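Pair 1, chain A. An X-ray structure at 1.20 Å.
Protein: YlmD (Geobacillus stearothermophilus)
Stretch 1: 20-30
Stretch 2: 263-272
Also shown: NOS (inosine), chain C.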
# COMPACT_ATOMS: atom_id res chain seq x y z
N PRO A 20 11.58 11.67 4.95
CA PRO A 20 12.44 10.69 4.25
C PRO A 20 11.97 10.33 2.85
O PRO A 20 12.74 9.76 2.08
CB PRO A 20 12.43 9.46 5.18
CG PRO A 20 11.97 9.97 6.50
CD PRO A 20 11.04 11.11 6.21
N PHE A 21 10.73 10.65 2.48
CA PHE A 21 10.19 10.33 1.17
C PHE A 21 10.29 11.52 0.22
O PHE A 21 9.78 11.45 -0.91
CB PHE A 21 8.75 9.81 1.31
CG PHE A 21 8.65 8.46 1.97
CD1 PHE A 21 8.64 8.32 3.34
CD2 PHE A 21 8.58 7.32 1.19
CE1 PHE A 21 8.58 7.08 3.93
CE2 PHE A 21 8.51 6.08 1.77
CZ PHE A 21 8.50 5.96 3.14
N ALA A 22 10.96 12.59 0.64
CA ALA A 22 11.02 13.79 -0.18
C ALA A 22 11.75 13.56 -1.50
O ALA A 22 11.49 14.29 -2.47
CB ALA A 22 11.72 14.91 0.61
N GLY A 23 12.64 12.58 -1.57
CA GLY A 23 13.33 12.25 -2.80
C GLY A 23 12.59 11.32 -3.74
O GLY A 23 13.14 10.95 -4.79
N ALA A 24 11.35 10.96 -3.41
CA ALA A 24 10.59 10.02 -4.21
C ALA A 24 9.26 10.63 -4.60
O ALA A 24 8.79 11.59 -3.99
CB ALA A 24 10.33 8.72 -3.46
N VAL A 25 8.68 10.06 -5.64
CA VAL A 25 7.31 10.32 -6.04
C VAL A 25 6.50 9.28 -5.30
O VAL A 25 6.57 8.10 -5.63
CB VAL A 25 7.16 10.14 -7.55
CG1 VAL A 25 5.74 10.40 -7.99
CG2 VAL A 25 8.12 11.04 -8.31
N ALA A 26 5.75 9.69 -4.28
CA ALA A 26 5.08 8.73 -3.40
C ALA A 26 3.73 9.29 -2.98
O ALA A 26 3.64 10.44 -2.55
CB ALA A 26 5.95 8.42 -2.18
N GLY A 27 2.68 8.48 -3.08
CA GLY A 27 1.37 8.96 -2.71
C GLY A 27 0.32 7.88 -2.84
O GLY A 27 0.62 6.71 -3.08
N LEU A 28 -0.92 8.33 -2.66
CA LEU A 28 -2.10 7.47 -2.79
C LEU A 28 -3.18 8.32 -3.46
O LEU A 28 -3.41 9.47 -3.07
CB LEU A 28 -2.60 7.03 -1.42
CG LEU A 28 -3.82 6.11 -1.39
CD1 LEU A 28 -3.47 4.69 -1.78
CD2 LEU A 28 -4.46 6.08 -0.02
N THR A 29 -3.83 7.75 -4.48
CA THR A 29 -4.88 8.51 -5.15
C THR A 29 -6.14 8.58 -4.28
O THR A 29 -6.32 7.78 -3.36
CB THR A 29 -5.24 7.88 -6.51
OG1 THR A 29 -5.67 6.53 -6.35
CG2 THR A 29 -4.06 7.92 -7.44
N THR A 30 -7.00 9.56 -4.58
CA THR A 30 -8.35 9.61 -4.04
C THR A 30 -9.32 9.18 -5.14
O THR A 30 -8.92 8.89 -6.26
CB THR A 30 -8.74 11.01 -3.55
OG1 THR A 30 -8.96 11.81 -4.72
CG2 THR A 30 -7.69 11.57 -2.63
N ARG A 263 -10.67 0.97 -6.70
CA ARG A 263 -9.41 0.92 -5.99
C ARG A 263 -8.62 2.21 -6.18
O ARG A 263 -8.55 2.76 -7.28
CB ARG A 263 -8.54 -0.23 -6.51
CG ARG A 263 -9.15 -1.60 -6.37
CD ARG A 263 -9.21 -2.02 -4.91
NE ARG A 263 -9.74 -3.37 -4.75
CZ ARG A 263 -11.01 -3.65 -4.48
NH1 ARG A 263 -11.91 -2.69 -4.35
NH2 ARG A 263 -11.41 -4.91 -4.35
N MET A 264 -8.04 2.67 -5.07
CA MET A 264 -7.02 3.70 -5.16
C MET A 264 -5.70 3.03 -5.55
O MET A 264 -5.51 1.83 -5.38
CB MET A 264 -6.82 4.37 -3.81
CG MET A 264 -8.00 5.16 -3.26
SD MET A 264 -9.25 4.21 -2.38
CE MET A 264 -8.39 3.78 -0.86
N LEU A 265 -4.78 3.84 -6.08
CA LEU A 265 -3.43 3.36 -6.37
C LEU A 265 -2.49 4.01 -5.36
O LEU A 265 -2.48 5.25 -5.23
CB LEU A 265 -2.98 3.79 -7.75
CG LEU A 265 -1.78 3.05 -8.33
CD1 LEU A 265 -2.23 1.66 -8.81
CD2 LEU A 265 -1.10 3.85 -9.40
N ALA A 266 -1.72 3.19 -4.68
CA ALA A 266 -0.53 3.63 -3.95
C ALA A 266 0.65 3.48 -4.89
O ALA A 266 0.74 2.51 -5.65
CB ALA A 266 -0.30 2.74 -2.73
N PHE A 267 1.56 4.44 -4.83
CA PHE A 267 2.66 4.42 -5.78
C PHE A 267 3.91 4.98 -5.12
O PHE A 267 3.84 5.82 -4.21
CB PHE A 267 2.33 5.20 -7.05
CG PHE A 267 1.82 6.59 -6.79
CD1 PHE A 267 2.69 7.66 -6.67
CD2 PHE A 267 0.46 6.82 -6.65
CE1 PHE A 267 2.20 8.93 -6.42
CE2 PHE A 267 -0.01 8.09 -6.41
CZ PHE A 267 0.85 9.14 -6.27
N ILE A 268 5.05 4.45 -5.54
CA ILE A 268 6.33 5.03 -5.15
C ILE A 268 7.36 4.75 -6.25
O ILE A 268 7.44 3.65 -6.79
CB ILE A 268 6.78 4.52 -3.77
CG1 ILE A 268 8.04 5.25 -3.28
CG2 ILE A 268 7.04 3.00 -3.77
CD1 ILE A 268 8.36 5.01 -1.80
N GLY A 269 8.19 5.76 -6.52
CA GLY A 269 9.25 5.63 -7.50
C GLY A 269 10.17 6.83 -7.41
O GLY A 269 9.86 7.81 -6.72
N ARG A 270 11.29 6.75 -8.10
CA ARG A 270 12.22 7.86 -8.19
C ARG A 270 12.35 8.29 -9.64
O ARG A 270 12.38 7.46 -10.54
CB ARG A 270 13.57 7.46 -7.62
CG ARG A 270 13.49 7.25 -6.12
CD ARG A 270 14.83 7.02 -5.48
NE ARG A 270 15.51 5.84 -6.02
CZ ARG A 270 16.57 5.89 -6.81
NH1 ARG A 270 17.10 7.05 -7.17
NH2 ARG A 270 17.14 4.77 -7.24
N ARG A 271 12.41 9.61 -9.84
CA ARG A 271 12.52 10.14 -11.19
C ARG A 271 13.93 9.94 -11.73
O ARG A 271 14.92 10.08 -11.01
CB ARG A 271 12.21 11.63 -11.19
CG ARG A 271 10.82 11.97 -10.73
CD ARG A 271 10.50 13.45 -11.03
NE ARG A 271 9.20 13.78 -10.48
CZ ARG A 271 8.04 13.47 -11.07
NH1 ARG A 271 8.04 12.85 -12.23
NH2 ARG A 271 6.90 13.81 -10.49
N GLU A 272 14.00 9.64 -13.03
CA GLU A 272 15.24 9.55 -13.79
C GLU A 272 15.50 10.91 -14.42
O GLU A 272 14.64 11.42 -15.16
CB GLU A 272 15.03 8.50 -14.88
CG GLU A 272 16.19 7.58 -15.15
CD GLU A 272 15.77 6.40 -16.01
OE1 GLU A 272 14.63 6.41 -16.52
OE2 GLU A 272 16.58 5.46 -16.16
N9 NOS C . -7.75 -5.88 -7.46
C4 NOS C . -6.53 -5.57 -7.93
N3 NOS C . -5.15 -5.83 -7.45
C2 NOS C . -4.04 -5.38 -8.24
N1 NOS C . -4.23 -4.67 -9.47
C6 NOS C . -5.52 -4.39 -9.97
O6 NOS C . -5.61 -3.78 -11.00
C5 NOS C . -6.70 -4.89 -9.11
N7 NOS C . -7.97 -4.75 -9.30
C8 NOS C . -8.63 -5.36 -8.32
C5' NOS C . -6.05 -5.22 -3.57
O5' NOS C . -6.41 -4.45 -2.43
C4' NOS C . -7.17 -6.13 -3.99
O4' NOS C . -7.78 -5.58 -5.18
C1' NOS C . -7.90 -6.58 -6.17
C2' NOS C . -6.86 -7.65 -5.84
O2' NOS C . -7.29 -8.92 -6.31
C3' NOS C . -6.78 -7.57 -4.32
O3' NOS C . -7.75 -8.46 -3.74
O HOH W 1 12.34 11.29 -7.42

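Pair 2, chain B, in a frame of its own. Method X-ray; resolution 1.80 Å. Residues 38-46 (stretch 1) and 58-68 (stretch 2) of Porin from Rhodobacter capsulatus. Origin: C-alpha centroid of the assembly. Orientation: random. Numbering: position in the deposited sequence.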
# COMPACT_ATOMS: atom_id res chain seq x y z
N GLY B 38 -24.29 18.50 13.74
CA GLY B 38 -23.07 18.62 14.49
C GLY B 38 -22.50 17.32 15.07
O GLY B 38 -21.68 17.38 16.00
N LEU B 39 -22.95 16.13 14.62
CA LEU B 39 -22.24 14.90 14.99
C LEU B 39 -20.95 14.96 14.18
O LEU B 39 -20.93 15.39 13.02
CB LEU B 39 -22.99 13.66 14.58
CG LEU B 39 -24.34 13.49 15.22
CD1 LEU B 39 -24.97 12.22 14.74
CD2 LEU B 39 -24.16 13.48 16.68
N GLU B 40 -19.81 14.58 14.73
CA GLU B 40 -18.55 14.64 14.02
C GLU B 40 -18.22 13.19 13.62
O GLU B 40 -18.55 12.24 14.34
CB GLU B 40 -17.46 15.14 14.94
CG GLU B 40 -17.69 16.52 15.57
CD GLU B 40 -17.69 17.66 14.56
OE1 GLU B 40 -16.91 17.64 13.61
OE2 GLU B 40 -18.49 18.58 14.73
N PHE B 41 -17.59 12.98 12.49
CA PHE B 41 -17.25 11.64 12.06
C PHE B 41 -15.88 11.70 11.43
O PHE B 41 -15.39 12.79 11.07
CB PHE B 41 -18.32 11.16 11.09
CG PHE B 41 -18.59 11.94 9.80
CD1 PHE B 41 -17.87 11.70 8.65
CD2 PHE B 41 -19.64 12.85 9.78
CE1 PHE B 41 -18.18 12.35 7.47
CE2 PHE B 41 -19.95 13.51 8.60
CZ PHE B 41 -19.23 13.25 7.45
N GLY B 42 -15.21 10.57 11.28
CA GLY B 42 -13.90 10.60 10.69
C GLY B 42 -13.36 9.17 10.51
O GLY B 42 -14.07 8.21 10.84
N ALA B 43 -12.15 9.09 10.01
CA ALA B 43 -11.45 7.83 9.80
C ALA B 43 -9.97 8.15 9.65
O ALA B 43 -9.60 9.27 9.25
CB ALA B 43 -11.97 7.17 8.52
N SER B 44 -9.03 7.29 10.04
CA SER B 44 -7.64 7.51 9.71
C SER B 44 -6.91 6.17 9.61
O SER B 44 -7.37 5.19 10.23
CB SER B 44 -6.94 8.36 10.77
OG SER B 44 -7.10 7.84 12.06
N PHE B 45 -5.83 6.16 8.87
CA PHE B 45 -4.95 5.01 8.76
C PHE B 45 -3.67 5.49 8.11
O PHE B 45 -3.67 6.58 7.51
CB PHE B 45 -5.62 3.90 7.91
CG PHE B 45 -5.94 4.19 6.47
CD1 PHE B 45 -5.01 3.98 5.47
CD2 PHE B 45 -7.21 4.68 6.13
CE1 PHE B 45 -5.34 4.26 4.13
CE2 PHE B 45 -7.52 4.95 4.80
CZ PHE B 45 -6.60 4.75 3.80
N LYS B 46 -2.57 4.74 8.22
CA LYS B 46 -1.31 5.14 7.63
C LYS B 46 -1.15 4.48 6.30
O LYS B 46 -1.80 3.46 6.02
CB LYS B 46 -0.14 4.77 8.51
CG LYS B 46 -0.33 5.43 9.86
CD LYS B 46 0.89 5.40 10.72
CE LYS B 46 0.58 6.04 12.06
NZ LYS B 46 -0.32 5.20 12.82
N ASP B 58 -6.95 -2.61 10.09
CA ASP B 58 -6.08 -1.52 10.48
C ASP B 58 -6.86 -0.20 10.33
O ASP B 58 -7.85 -0.17 9.60
CB ASP B 58 -4.89 -1.43 9.57
CG ASP B 58 -3.87 -2.56 9.78
OD1 ASP B 58 -3.60 -2.93 10.93
OD2 ASP B 58 -3.35 -3.03 8.78
N GLY B 59 -6.41 0.84 11.01
CA GLY B 59 -7.06 2.15 10.96
C GLY B 59 -8.33 2.13 11.77
O GLY B 59 -8.77 1.08 12.26
N THR B 60 -8.97 3.28 12.01
CA THR B 60 -10.26 3.33 12.72
C THR B 60 -11.26 4.26 12.02
O THR B 60 -10.81 5.11 11.24
CB THR B 60 -10.13 3.81 14.17
OG1 THR B 60 -9.35 5.00 14.18
CG2 THR B 60 -9.49 2.76 15.07
N VAL B 61 -12.56 4.05 12.24
CA VAL B 61 -13.65 4.87 11.73
C VAL B 61 -14.41 5.32 13.00
O VAL B 61 -14.51 4.53 13.96
CB VAL B 61 -14.58 4.05 10.80
CG1 VAL B 61 -15.74 4.90 10.29
CG2 VAL B 61 -13.79 3.59 9.61
N PHE B 62 -14.89 6.57 13.12
CA PHE B 62 -15.63 6.96 14.33
C PHE B 62 -16.80 7.89 14.01
O PHE B 62 -16.87 8.51 12.93
CB PHE B 62 -14.70 7.65 15.32
CG PHE B 62 -14.28 9.08 14.96
CD1 PHE B 62 -15.08 10.17 15.34
CD2 PHE B 62 -13.10 9.28 14.27
CE1 PHE B 62 -14.67 11.45 15.03
CE2 PHE B 62 -12.70 10.58 13.98
CZ PHE B 62 -13.48 11.66 14.36
N LEU B 63 -17.70 7.94 14.99
CA LEU B 63 -18.88 8.82 15.00
C LEU B 63 -18.96 9.35 16.41
O LEU B 63 -18.88 8.52 17.32
CB LEU B 63 -20.20 8.10 14.74
CG LEU B 63 -21.47 8.97 14.71
CD1 LEU B 63 -21.45 9.92 13.52
CD2 LEU B 63 -22.66 8.07 14.53
N SER B 64 -19.06 10.67 16.67
CA SER B 64 -19.20 11.19 18.03
C SER B 64 -20.26 12.29 18.09
O SER B 64 -20.67 12.89 17.10
CB SER B 64 -17.89 11.72 18.55
OG SER B 64 -17.28 12.69 17.72
N GLY B 65 -20.80 12.44 19.27
CA GLY B 65 -21.84 13.39 19.51
C GLY B 65 -21.86 13.65 21.00
O GLY B 65 -20.91 13.38 21.75
N ALA B 66 -23.01 14.11 21.44
CA ALA B 66 -23.19 14.41 22.84
C ALA B 66 -23.14 13.16 23.71
O ALA B 66 -22.80 13.24 24.89
CB ALA B 66 -24.54 15.07 23.02
N PHE B 67 -23.47 12.04 23.07
CA PHE B 67 -23.45 10.69 23.65
C PHE B 67 -22.04 10.12 23.85
O PHE B 67 -21.90 9.11 24.53
CB PHE B 67 -24.26 9.72 22.75
CG PHE B 67 -23.75 9.53 21.31
CD1 PHE B 67 -22.72 8.63 21.02
CD2 PHE B 67 -24.31 10.29 20.28
CE1 PHE B 67 -22.26 8.51 19.73
CE2 PHE B 67 -23.84 10.16 18.99
CZ PHE B 67 -22.81 9.27 18.71
N GLY B 68 -20.98 10.66 23.29
CA GLY B 68 -19.66 10.11 23.48
C GLY B 68 -19.19 9.72 22.10
O GLY B 68 -19.74 10.24 21.13
O HOH W 2 -9.90 8.13 13.59

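Pair 1 and pair 2 are both two-stranded antiparallel contacts, and 14 central residues superpose with an RMSD of 0.8 Å. The strands run at 174° in pair 1 and 167° in pair 2, with closest axial approaches of 4.6 and 4.7 Å. The register is the same: Val A25–Gly A269 and Gly A27–Phe A267 match Glu B40–Ser B64 and Gly B42–Phe B62 as hydrogen-bonded pairs, while Ala A26–Ile A268 and Leu A28–Ala A266 match the non-hydrogen-bonded pairs Phe B41–Leu B63 and Ala B43–Val B61.

The centre of both ladders is a glycine facing a phenylalanine. Gly A27 N donates to Phe A267 O (3.1 Å) and Phe A267 N to Gly A27 O (3.0 Å); in pair 2, Gly B42 N reaches Phe B62 O at 3.1 Å and Phe B62 N reaches Gly B42 O at 2.9 Å. Both phenylalanines adopt the p rotamer, which folds the ring across the neighbouring strand and places its face over the glycine CA, 4.0 Å from the ring centroid in each case. This packing depends on the bare glycine: an ideal CB would lie 2.9 Å from Phe A267 CZ on Gly A27, and 2.6 Å from Phe B62 CE2 on Gly B42.

Around this shared core the side chains diverge. In pair 1, Val A25 CG1 lies 4.1 Å from Phe A267 CE1, and Val A25 CG2 approaches Arg A271 NE at 3.7 Å, over one face of the guanidinium. At the matching position Glu B40 leads its end away, leaving its CB 3.7 Å from Ser B64 OG. On the other face, Ile A268 packs CG1 against Ala A26 CB (4.0 Å) and Ala A24 CB (4.2 Å), with its CD1 3.7 Å from Phe A21 CE2. Its counterpart Leu B63 serves the residues matching Ala A26 and Ala A24 with CD1, 4.2 Å from both Phe B41 CB and Leu B39 CB. At the next pair on this face the bulk changes strands: Leu A28 CD1 meets Ala A266 CB at 3.8 Å, whereas Ala B43 CB meets Val B61 CG2 at 4.2 Å.

The hydrogen bonding changes at Thr A29 and its match, Ser B44. Thr A29 N donates to Leu A265 O (2.9 Å), but Leu A265 N donates to the side-chain Thr A29 OG1 (2.8 Å). Pair 2 keeps both bonds in the backbone, Ser B44 N to Thr B60 O and Thr B60 N to Ser B44 O, each 3.1 Å. Its hydroxyls, Ser B44 OG and Thr B60 OG1, are instead bridged by a water 3.2 Å from each.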